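Local coordinates for protein kinase (Staphylococcus aureus subsp. aureus Mu50, PDB 3PY9) that is a membrane-bound serine/threonine kinase whose extracellular region, built largely of PASTA repeats, probably binds muropeptides of the cell wall, at residues Glu87-Leu92 with Ile133-Ser138. Residues are numbered along the deposited sequence; the frame is centred on the assembly and turned at random.
Sequences EALQKL and IKLYES
Leu135 meets Ala88, Leu89 and Leu92 mainly through its CD1 methyl, which makes the nearest contact with all three. This is the helix-on-sheet core of a PASTA domain, in which one short helix packs against one face of a small β-sheet. The evidence for a tip-to-tip meeting is the pair of branch ends: Leu92 CD1 lies 3.7 Å from Leu135 CD1, the closest approach between the two segments. Ala88 CB follows at 4.1 Å from the same Leu135 CD1, and Leu89 CD2 brushes it from one flank at 4.4 Å. Ala88 and Leu92 are one helical turn apart, so both present their CB toward the strand, whereas Leu89 starts out across it and only its branch end closes in. In Leu135 the CG stands anti to the carbonyl carbon (chi1 -66°), and with CD1 continuing the extended chain (chi2 -170°) the methyl is carried out from the strand to the helix. The helix and strand segments run nearly antiparallel, at 162°, with their axes 11.1 Å apart, a spacing bridged by side chains without polar links between the segments. Strand 133-138 is the middle strand of its sheet, parallel to 100-105 and antiparallel to 115-118; the backbone of Leu135 is hydrogen-bonded to the backbones of Thr101 and Glu103, which fixes where its side chain emerges. Val100 also touches both Leu89 and Leu135, while Ile115 reaches Ala88, so neighbouring strands share this apolar layer. On the helix side, the Leu92 N to Ala88 O bond of 3.2 Å ties together the turn that points both CB atoms toward the strand and lets Leu92 CD1 reach Leu135 CD1.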
loop_
_atom_site.group_PDB
_atom_site.type_symbol
_atom_site.label_atom_id
_atom_site.label_comp_id
_atom_site.label_asym_id
_atom_site.label_seq_id
_atom_site.Cartn_x
_atom_site.Cartn_y
_atom_site.Cartn_z
ATOM N N GLU A 87 -11.538 8.571 15.229
ATOM C CA GLU A 87 -10.847 7.708 16.211
ATOM C C GLU A 87 -9.422 8.234 16.472
ATOM O O GLU A 87 -8.990 8.356 17.618
ATOM C CB GLU A 87 -10.829 6.232 15.768
ATOM C CG GLU A 87 -10.286 5.212 16.824
ATOM C CD GLU A 87 -10.245 3.753 16.313
ATOM O OE1 GLU A 87 -10.674 3.488 15.177
ATOM O OE2 GLU A 87 -9.802 2.847 17.051
ATOM N N ALA A 88 -8.726 8.570 15.387
ATOM C CA ALA A 88 -7.369 9.107 15.438
ATOM C C ALA A 88 -7.253 10.364 16.320
ATOM O O ALA A 88 -6.314 10.493 17.107
ATOM C CB ALA A 88 -6.899 9.412 14.037
ATOM N N LEU A 89 -8.217 11.275 16.161
ATOM C CA LEU A 89 -8.216 12.573 16.830
ATOM C C LEU A 89 -8.554 12.423 18.304
ATOM O O LEU A 89 -7.897 13.021 19.170
ATOM C CB LEU A 89 -9.197 13.535 16.148
ATOM C CG LEU A 89 -8.816 14.180 14.803
ATOM C CD1 LEU A 89 -9.987 14.957 14.216
ATOM C CD2 LEU A 89 -7.606 15.092 14.950
ATOM N N GLN A 90 -9.580 11.618 18.579
ATOM C CA GLN A 90 -9.957 11.270 19.947
ATOM C C GLN A 90 -8.756 10.691 20.698
ATOM O O GLN A 90 -8.412 11.179 21.768
ATOM C CB GLN A 90 -11.162 10.313 19.962
ATOM C CG GLN A 90 -12.515 10.994 19.632
ATOM C CD GLN A 90 -13.703 10.006 19.465
ATOM O OE1 GLN A 90 -13.540 8.785 19.566
ATOM N NE2 GLN A 90 -14.905 10.553 19.203
ATOM N N LYS A 91 -8.103 9.683 20.117
ATOM C CA LYS A 91 -6.924 9.043 20.717
ATOM C C LYS A 91 -5.805 10.040 21.021
ATOM O O LYS A 91 -5.012 9.835 21.946
ATOM C CB LYS A 91 -6.396 7.934 19.800
ATOM C CG LYS A 91 -5.255 7.096 20.378
ATOM C CD LYS A 91 -5.779 5.900 21.165
ATOM C CE LYS A 91 -4.735 5.376 22.169
ATOM N NZ LYS A 91 -5.295 4.274 23.024
ATOM N N LEU A 92 -5.738 11.106 20.225
ATOM C CA LEU A 92 -4.778 12.187 20.440
ATOM C C LEU A 92 -5.203 13.112 21.584
ATOM O O LEU A 92 -4.399 13.407 22.478
ATOM C CB LEU A 92 -4.544 12.970 19.145
ATOM C CG LEU A 92 -3.564 12.275 18.189
ATOM C CD1 LEU A 92 -3.645 12.838 16.776
ATOM C CD2 LEU A 92 -2.142 12.372 18.722
ATOM N N ILE A 133 1.221 18.529 15.405
ATOM C CA ILE A 133 0.988 17.229 14.770
ATOM C C ILE A 133 0.284 17.479 13.440
ATOM O O ILE A 133 -0.618 18.324 13.346
ATOM C CB ILE A 133 0.094 16.248 15.579
ATOM C CG1 ILE A 133 0.387 16.266 17.092
ATOM C CG2 ILE A 133 0.194 14.844 14.979
ATOM C CD1 ILE A 133 1.520 15.414 17.544
ATOM N N LYS A 134 0.726 16.756 12.414
ATOM C CA LYS A 134 0.030 16.718 11.148
ATOM C C LYS A 134 -0.383 15.285 10.848
ATOM O O LYS A 134 0.416 14.351 10.966
ATOM C CB LYS A 134 0.928 17.279 10.063
ATOM C CG LYS A 134 0.217 17.703 8.809
ATOM C CD LYS A 134 1.150 18.526 7.934
ATOM C CE LYS A 134 1.266 19.974 8.421
ATOM N NZ LYS A 134 0.008 20.753 8.124
ATOM N N LEU A 135 -1.650 15.113 10.499
ATOM C CA LEU A 135 -2.168 13.821 10.145
ATOM C C LEU A 135 -2.557 13.853 8.681
ATOM O O LEU A 135 -3.122 14.855 8.193
ATOM C CB LEU A 135 -3.391 13.451 11.006
ATOM C CG LEU A 135 -3.198 13.226 12.522
ATOM C CD1 LEU A 135 -4.451 12.635 13.122
ATOM C CD2 LEU A 135 -1.989 12.339 12.896
ATOM N N TYR A 136 -2.255 12.759 7.990
ATOM C CA TYR A 136 -2.495 12.673 6.571
ATOM C C TYR A 136 -3.645 11.716 6.372
ATOM O O TYR A 136 -3.512 10.507 6.592
ATOM C CB TYR A 136 -1.239 12.200 5.841
ATOM C CG TYR A 136 -0.092 13.197 5.897
ATOM C CD1 TYR A 136 0.111 14.104 4.866
ATOM C CD2 TYR A 136 0.779 13.236 6.989
ATOM C CE1 TYR A 136 1.155 15.009 4.911
ATOM C CE2 TYR A 136 1.827 14.142 7.037
ATOM C CZ TYR A 136 2.006 15.024 5.992
ATOM O OH TYR A 136 3.043 15.933 6.012
ATOM N N GLU A 137 -4.783 12.277 5.984
ATOM C CA GLU A 137 -6.007 11.510 5.850
ATOM C C GLU A 137 -6.113 11.036 4.423
ATOM O O GLU A 137 -5.979 11.842 3.517
ATOM C CB GLU A 137 -7.204 12.403 6.169
ATOM C CG GLU A 137 -8.535 11.699 6.161
ATOM C CD GLU A 137 -9.695 12.657 6.277
ATOM O OE1 GLU A 137 -9.460 13.856 6.498
ATOM O OE2 GLU A 137 -10.849 12.220 6.134
ATOM N N SER A 138 -6.383 9.746 4.225
ATOM C CA SER A 138 -6.503 9.185 2.878
ATOM C C SER A 138 -7.763 9.667 2.146
ATOM O O SER A 138 -8.842 9.703 2.716
ATOM C CB SER A 138 -6.516 7.651 2.933
ATOM O OG SER A 138 -6.688 7.112 1.625
#